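Local coordinates for protein haemagglutinin I (Physarum polycephalum, PDB 3A5P) that probably binds carbohydrate as a lectin, through a compact beta sandwich thought to be a minimal recognition domain of the legume lectin fold, at residues 34-40 with 98-103; 74-78 with 87-91. All coordinates share one frame; numbering follows the deposited sequence.

The two contacts belong to one small beta sandwich of a legume lectin type. Contact 2 (74-78 with 87-91) lies within a sheet, between the arms of a beta hairpin. Contact 1 (34-40 with 98-103) joins the sheets: the loop between strands 30-34 and 40-43 of one meets the chain that runs out of strand 96-99 of the other. Their centres are about 18 Å apart, on opposite sides of the chain's centre. Strands 85-89 and 96-99 are neighbours in the same sheet, and there the contacts touch, Leu98 CD2 lying 3.8 Å from Ile88 CD1. Contact 1 also lies by the second subunit, whereas contact 2 is touched by no other chain of the assembly.

Contact 1 of 2, residues 34-40 with 98-103; sequences VTGYAPI and LTLKKL
Tyr37 and Leu100 bury the most surface here. Leu100 crosses the tyrosine at about a right angle. Its CD1 sits over one ring face, 4.1 Å from the ring centroid, in a CH-pi contact. Its CB packs closer, 3.4 Å from Tyr37 CD1. With CG anti to the carbonyl carbon (chi1 -59°), the Tyr37 side chain runs alongside Lys102, pointing the same way. Lys102 CG comes within 3.4 Å of Tyr37 CE1. The two branches of Leu100 diverge: CD1 meets both methyls of Val34, while CD2 is 3.7 Å from Ile40 CD1.

Leu103 lies over the peptide between Tyr37 and Ala38, and its CD2 is 3.8 Å from Ala38 CB. Two backbone bonds fix the pairing at a single bridge between Tyr37 and Lys102. Leu103 N donates to Gly36 O, and Ala38 N donates to Lys101 O, each over 2.9 Å. A water accepts from Lys101 N and donates to Ala38 O. Lys101 NZ bonds to Asn60 O and makes salt bridges to Asp63 and to Asp62 of the second subunit.

The chemistry is thus mixed: backbone bonds pair the chains, apolar side chains fill the join between the sheets, and acids of both subunits meet the Lys101 charge.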
ATOM      1  N   VAL A  34       6.894   3.010   1.610  1.00 15.72           N
ATOM      2  CA  VAL A  34       7.904   3.970   2.100  1.00 15.64           C
ATOM      3  C   VAL A  34       7.127   5.017   2.876  1.00 16.26           C
ATOM      4  O   VAL A  34       6.216   5.671   2.325  1.00 15.52           O
ATOM      5  CB  VAL A  34       8.681   4.676   0.933  1.00 15.56           C
ATOM      6  CG1 VAL A  34       9.757   5.636   1.504  1.00 15.72           C
ATOM      7  CG2 VAL A  34       9.310   3.659  -0.014  1.00 16.73           C
ATOM      8  N   THR A  35       7.465   5.168   4.151  1.00 16.63           N
ATOM      9  CA  THR A  35       6.718   6.055   5.033  1.00 17.36           C
ATOM     10  C   THR A  35       6.619   7.445   4.423  1.00 17.89           C
ATOM     11  O   THR A  35       7.652   8.033   4.026  1.00 17.69           O
ATOM     12  CB  THR A  35       7.418   6.141   6.388  1.00 17.85           C
ATOM     13  OG1 THR A  35       7.351   4.860   7.033  1.00 18.36           O
ATOM     14  CG2 THR A  35       6.768   7.223   7.262  1.00 18.11           C
ATOM     15  N   GLY A  36       5.383   7.946   4.322  1.00 17.30           N
ATOM     16  CA  GLY A  36       5.125   9.295   3.822  1.00 18.69           C
ATOM     17  C   GLY A  36       4.658   9.281   2.372  1.00 18.21           C
ATOM     18  O   GLY A  36       4.178  10.293   1.858  1.00 18.49           O
ATOM     19  N   TYR A  37       4.803   8.131   1.715  1.00 17.60           N
ATOM     20  CA  TYR A  37       4.449   8.017   0.309  1.00 17.33           C
ATOM     21  C   TYR A  37       3.404   6.950   0.057  1.00 17.22           C
ATOM     22  O   TYR A  37       3.201   6.066   0.888  1.00 16.17           O
ATOM     23  CB  TYR A  37       5.696   7.667  -0.509  1.00 18.47           C
ATOM     24  CG  TYR A  37       6.779   8.715  -0.368  1.00 19.27           C
ATOM     25  CD1 TYR A  37       6.790   9.838  -1.200  1.00 19.77           C
ATOM     26  CD2 TYR A  37       7.757   8.594   0.615  1.00 20.72           C
ATOM     27  CE1 TYR A  37       7.776  10.821  -1.068  1.00 22.10           C
ATOM     28  CE2 TYR A  37       8.759   9.569   0.760  1.00 23.12           C
ATOM     29  CZ  TYR A  37       8.751  10.674  -0.088  1.00 23.53           C
ATOM     30  OH  TYR A  37       9.719  11.634   0.026  1.00 25.06           O
ATOM     31  N   ALA A  38       2.797   7.020  -1.133  1.00 16.46           N
ATOM     32  CA  ALA A  38       1.858   5.995  -1.601  1.00 16.54           C
ATOM     33  C   ALA A  38       2.588   4.675  -1.868  1.00 16.44           C
ATOM     34  O   ALA A  38       3.704   4.687  -2.420  1.00 16.45           O
ATOM     35  CB  ALA A  38       1.126   6.480  -2.835  1.00 16.69           C
ATOM     36  N   PRO A  39       1.990   3.528  -1.445  1.00 17.04           N
ATOM     37  CA  PRO A  39       2.596   2.237  -1.764  1.00 16.40           C
ATOM     38  C   PRO A  39       2.713   2.039  -3.275  1.00 16.43           C
ATOM     39  O   PRO A  39       1.890   2.557  -4.044  1.00 16.52           O
ATOM     40  CB  PRO A  39       1.617   1.208  -1.164  1.00 17.23           C
ATOM     41  CG  PRO A  39       0.920   1.966  -0.039  1.00 17.89           C
ATOM     42  CD  PRO A  39       0.777   3.380  -0.614  1.00 16.99           C
ATOM     43  N   ILE A  40       3.766   1.346  -3.677  1.00 15.39           N
ATOM     44  CA  ILE A  40       3.903   0.853  -5.036  1.00 15.88           C
ATOM     45  C   ILE A  40       3.370  -0.579  -5.036  1.00 15.77           C
ATOM     46  O   ILE A  40       3.863  -1.406  -4.277  1.00 16.52           O
ATOM     47  CB  ILE A  40       5.392   0.847  -5.474  1.00 16.00           C
ATOM     48  CG1 ILE A  40       6.036   2.235  -5.281  1.00 16.26           C
ATOM     49  CG2 ILE A  40       5.567   0.264  -6.922  1.00 14.94           C
ATOM     50  CD1 ILE A  40       7.546   2.175  -5.303  1.00 21.82           C
ATOM     51  N   LEU A  98      10.344   5.377 -11.709  1.00 18.84           N
ATOM     52  CA  LEU A  98       9.243   6.200 -11.213  1.00 18.14           C
ATOM     53  C   LEU A  98       9.729   7.030 -10.025  1.00 18.25           C
ATOM     54  O   LEU A  98      10.828   6.813  -9.484  1.00 17.48           O
ATOM     55  CB  LEU A  98       8.016   5.334 -10.820  1.00 18.71           C
ATOM     56  CG  LEU A  98       8.181   4.265  -9.713  1.00 19.10           C
ATOM     57  CD1 LEU A  98       8.094   4.864  -8.292  1.00 17.81           C
ATOM     58  CD2 LEU A  98       7.161   3.086  -9.840  1.00 18.38           C
ATOM     59  N   THR A  99       8.895   7.979  -9.630  1.00 18.18           N
ATOM     60  CA  THR A  99       9.147   8.740  -8.422  0.50 18.30           C
ATOM     61  C   THR A  99       7.990   8.591  -7.475  1.00 18.17           C
ATOM     62  O   THR A  99       6.806   8.661  -7.871  1.00 17.94           O
ATOM     63  CB  THR A  99       9.400  10.231  -8.681  0.50 18.60           C
ATOM     64  OG1 THR A  99       8.365  10.759  -9.520  0.50 19.51           O
ATOM     65  CG2 THR A  99      10.740  10.414  -9.336  0.50 18.36           C
ATOM     66  N   LEU A 100       8.349   8.342  -6.216  1.00 17.96           N
ATOM     67  CA  LEU A 100       7.393   8.191  -5.122  1.00 17.74           C
ATOM     68  C   LEU A 100       6.460   9.391  -5.049  1.00 18.81           C
ATOM     69  O   LEU A 100       6.892  10.533  -5.269  1.00 19.09           O
ATOM     70  CB  LEU A 100       8.139   8.039  -3.790  1.00 18.12           C
ATOM     71  CG  LEU A 100       8.964   6.748  -3.645  1.00 17.19           C
ATOM     72  CD1 LEU A 100       9.730   6.718  -2.294  1.00 16.38           C
ATOM     73  CD2 LEU A 100       8.104   5.491  -3.830  1.00 17.46           C
ATOM     74  N   LYS A 101       5.202   9.133  -4.723  1.00 18.29           N
ATOM     75  CA  LYS A 101       4.197  10.189  -4.607  1.00 19.32           C
ATOM     76  C   LYS A 101       3.911  10.462  -3.146  1.00 19.44           C
ATOM     77  O   LYS A 101       3.492   9.556  -2.406  1.00 18.40           O
ATOM     78  CB  LYS A 101       2.920   9.763  -5.327  1.00 19.95           C
ATOM     79  CG  LYS A 101       3.100   9.709  -6.816  1.00 23.04           C
ATOM     80  CD  LYS A 101       2.309   8.569  -7.437  1.00 29.20           C
ATOM     81  CE  LYS A 101       0.840   8.816  -7.412  1.00 29.51           C
ATOM     82  NZ  LYS A 101       0.212   8.195  -8.603  1.00 30.76           N
ATOM     83  N   LYS A 102       4.152  11.705  -2.718  1.00 19.72           N
ATOM     84  CA  LYS A 102       3.895  12.068  -1.328  1.00 21.59           C
ATOM     85  C   LYS A 102       2.415  11.965  -1.027  1.00 21.29           C
ATOM     86  O   LYS A 102       1.579  12.347  -1.845  1.00 21.76           O
ATOM     87  CB  LYS A 102       4.389  13.483  -0.998  1.00 22.39           C
ATOM     88  CG  LYS A 102       5.845  13.547  -0.768  1.00 26.58           C
ATOM     89  CD  LYS A 102       6.228  14.755   0.061  1.00 32.90           C
ATOM     90  CE  LYS A 102       7.760  14.827   0.193  1.00 36.72           C
ATOM     91  NZ  LYS A 102       8.195  16.068   0.925  1.00 40.72           N
ATOM     92  N   LEU A 103       2.091  11.420   0.139  1.00 21.88           N
ATOM     93  CA  LEU A 103       0.705  11.476   0.622  1.00 21.82           C
ATOM     94  C   LEU A 103       0.455  12.855   1.231  1.00 23.31           C
ATOM     95  O   LEU A 103       1.176  13.305   2.120  1.00 24.24           O
ATOM     96  CB  LEU A 103       0.395  10.342   1.602  1.00 21.86           C
ATOM     97  CG  LEU A 103       0.598   8.930   1.026  1.00 19.79           C
ATOM     98  CD1 LEU A 103       0.408   7.893   2.123  1.00 19.91           C
ATOM     99  CD2 LEU A 103      -0.350   8.652  -0.156  1.00 21.28           C
TER
HETATM  100  O   HOH W   1       4.467   6.479  -4.409  1.00 14.56           O

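Contact 2 of 2, residues 74-78 with 87-91; sequences GVATA and SISTG
A beta hairpin pairs strand 74-81 with strand 85-89, and this contact is the part away from its turn. The short segments 74-78 and 87-89 run antiparallel, 168° between their directions. Thr77 and Ser89 form the hydrogen-bonded pair. Thr77 N donates to Ser89 O over 2.8 Å, almost straight at 175°. Ser89 N returns a bond to Thr77 O over 3.0 Å. The next pair, Ala78 with Ile88, is non-hydrogen-bonded. Here Ala78 CB rests 4.0 Å from Ile88 CG1, on the sheet face opposite that of Thr77 and Ser89. With CG1 anti to the carbonyl carbon (chi1 -53°), Ile88 lays this branch by Ala78 CB and leaves CG2 toward Ala76 CB, a looser contact.

Beyond Ser89 the second arm leaves the strand. Its departure is marked by an ST turn, in which Gly91 N donates to Ser89 OG. A water bridges the widening gap, accepting from Val75 N and donating to Thr90 O. Thr90 CA still makes a CA-H...O contact with Val75 O at 3.3 Å. The methyl CG2 of Thr90 lies 4.2 Å from Ala76 CB. Its hydroxyl turns away to Gly69 O and Phe92 N.

Strand 3-10 runs parallel to strand 74-81 on its other edge, and strand 96-99 flanks 85-89. Ala76 and Ile88 face the second sheet. Both pack on Leu68 of strand 63-70; Ala76 also meets Ile56 and Ile88 meets Val58, both of strand 54-60.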
ATOM      1  N   GLY A  74      10.554 -15.002 -11.974  1.00 23.60           N
ATOM      2  CA  GLY A  74      10.805 -13.557 -12.025  1.00 22.34           C
ATOM      3  C   GLY A  74      11.284 -12.945 -10.716  1.00 21.74           C
ATOM      4  O   GLY A  74      10.892 -13.377  -9.633  1.00 21.40           O
ATOM      5  N   VAL A  75      12.174 -11.952 -10.825  1.00 20.85           N
ATOM      6  CA  VAL A  75      12.619 -11.170  -9.677  1.00 20.00           C
ATOM      7  C   VAL A  75      12.562  -9.710 -10.096  1.00 19.49           C
ATOM      8  O   VAL A  75      13.347  -9.265 -10.935  1.00 19.17           O
ATOM      9  CB  VAL A  75      14.068 -11.544  -9.227  1.00 20.62           C
ATOM     10  CG1 VAL A  75      14.494 -10.716  -8.012  1.00 20.32           C
ATOM     11  CG2 VAL A  75      14.169 -13.025  -8.912  1.00 20.36           C
ATOM     12  N   ALA A  76      11.590  -8.974  -9.559  1.00 18.83           N
ATOM     13  CA  ALA A  76      11.529  -7.542  -9.808  1.00 18.65           C
ATOM     14  C   ALA A  76      12.331  -6.849  -8.702  1.00 18.71           C
ATOM     15  O   ALA A  76      12.005  -6.968  -7.517  1.00 18.70           O
ATOM     16  CB  ALA A  76      10.091  -7.052  -9.834  1.00 18.94           C
ATOM     17  N   THR A  77      13.397  -6.169  -9.088  1.00 17.52           N
ATOM     18  CA  THR A  77      14.244  -5.491  -8.107  1.00 17.69           C
ATOM     19  C   THR A  77      13.967  -3.995  -8.165  1.00 16.85           C
ATOM     20  O   THR A  77      14.102  -3.386  -9.228  1.00 16.52           O
ATOM     21  CB  THR A  77      15.740  -5.774  -8.368  1.00 18.35           C
ATOM     22  OG1 THR A  77      15.965  -7.190  -8.283  1.00 20.29           O
ATOM     23  CG2 THR A  77      16.604  -5.039  -7.305  1.00 18.60           C
ATOM     24  N   ALA A  78      13.574  -3.416  -7.025  1.00 15.67           N
ATOM     25  CA  ALA A  78      13.344  -1.968  -6.928  1.00 16.14           C
ATOM     26  C   ALA A  78      14.495  -1.350  -6.157  1.00 16.08           C
ATOM     27  O   ALA A  78      14.703  -1.680  -4.977  1.00 16.26           O
ATOM     28  CB  ALA A  78      12.008  -1.671  -6.246  1.00 15.20           C
ATOM     29  N   SER A  87      14.195   2.776  -9.339  1.00 16.49           N
ATOM     30  CA  SER A  87      14.450   2.063 -10.580  1.00 17.37           C
ATOM     31  C   SER A  87      14.023   0.616 -10.392  1.00 17.56           C
ATOM     32  O   SER A  87      14.491  -0.030  -9.462  1.00 18.57           O
ATOM     33  CB  SER A  87      15.937   2.130 -10.928  1.00 18.36           C
ATOM     34  OG  SER A  87      16.210   1.398 -12.111  1.00 18.61           O
ATOM     35  N   ILE A  88      13.146   0.124 -11.277  1.00 17.36           N
ATOM     36  CA  ILE A  88      12.625  -1.246 -11.180  1.00 17.79           C
ATOM     37  C   ILE A  88      13.002  -2.062 -12.410  1.00 17.97           C
ATOM     38  O   ILE A  88      12.771  -1.632 -13.532  1.00 18.00           O
ATOM     39  CB  ILE A  88      11.088  -1.265 -10.984  1.00 17.59           C
ATOM     40  CG1 ILE A  88      10.705  -0.368  -9.787  1.00 17.11           C
ATOM     41  CG2 ILE A  88      10.602  -2.696 -10.778  1.00 18.32           C
ATOM     42  CD1 ILE A  88       9.210  -0.090  -9.645  1.00 17.45           C
ATOM     43  N   SER A  89      13.610  -3.219 -12.179  1.00 18.49           N
ATOM     44  CA  SER A  89      14.091  -4.045 -13.267  1.00 20.01           C
ATOM     45  C   SER A  89      13.866  -5.524 -12.973  1.00 20.07           C
ATOM     46  O   SER A  89      13.900  -5.944 -11.814  1.00 20.99           O
ATOM     47  CB  SER A  89      15.582  -3.781 -13.498  1.00 20.62           C
ATOM     48  OG  SER A  89      16.048  -4.628 -14.544  1.00 24.74           O
ATOM     49  N   THR A  90      13.646  -6.310 -14.026  1.00 19.21           N
ATOM     50  CA  THR A  90      13.567  -7.774 -13.906  1.00 19.49           C
ATOM     51  C   THR A  90      14.753  -8.463 -14.600  1.00 19.43           C
ATOM     52  O   THR A  90      14.910  -9.688 -14.523  1.00 18.97           O
ATOM     53  CB  THR A  90      12.290  -8.323 -14.575  1.00 19.59           C
ATOM     54  OG1 THR A  90      12.235  -7.818 -15.917  1.00 19.86           O
ATOM     55  CG2 THR A  90      11.033  -7.866 -13.822  1.00 19.27           C
ATOM     56  N   GLY A  91      15.569  -7.685 -15.303  1.00 19.90           N
ATOM     57  CA  GLY A  91      16.610  -8.278 -16.152  1.00 20.92           C
ATOM     58  C   GLY A  91      16.125  -8.590 -17.558  1.00 21.95           C
ATOM     59  O   GLY A  91      16.887  -9.109 -18.379  1.00 22.13           O
TER
HETATM   60  O   HOH W   2      13.285 -11.714 -13.514  1.00 18.96           O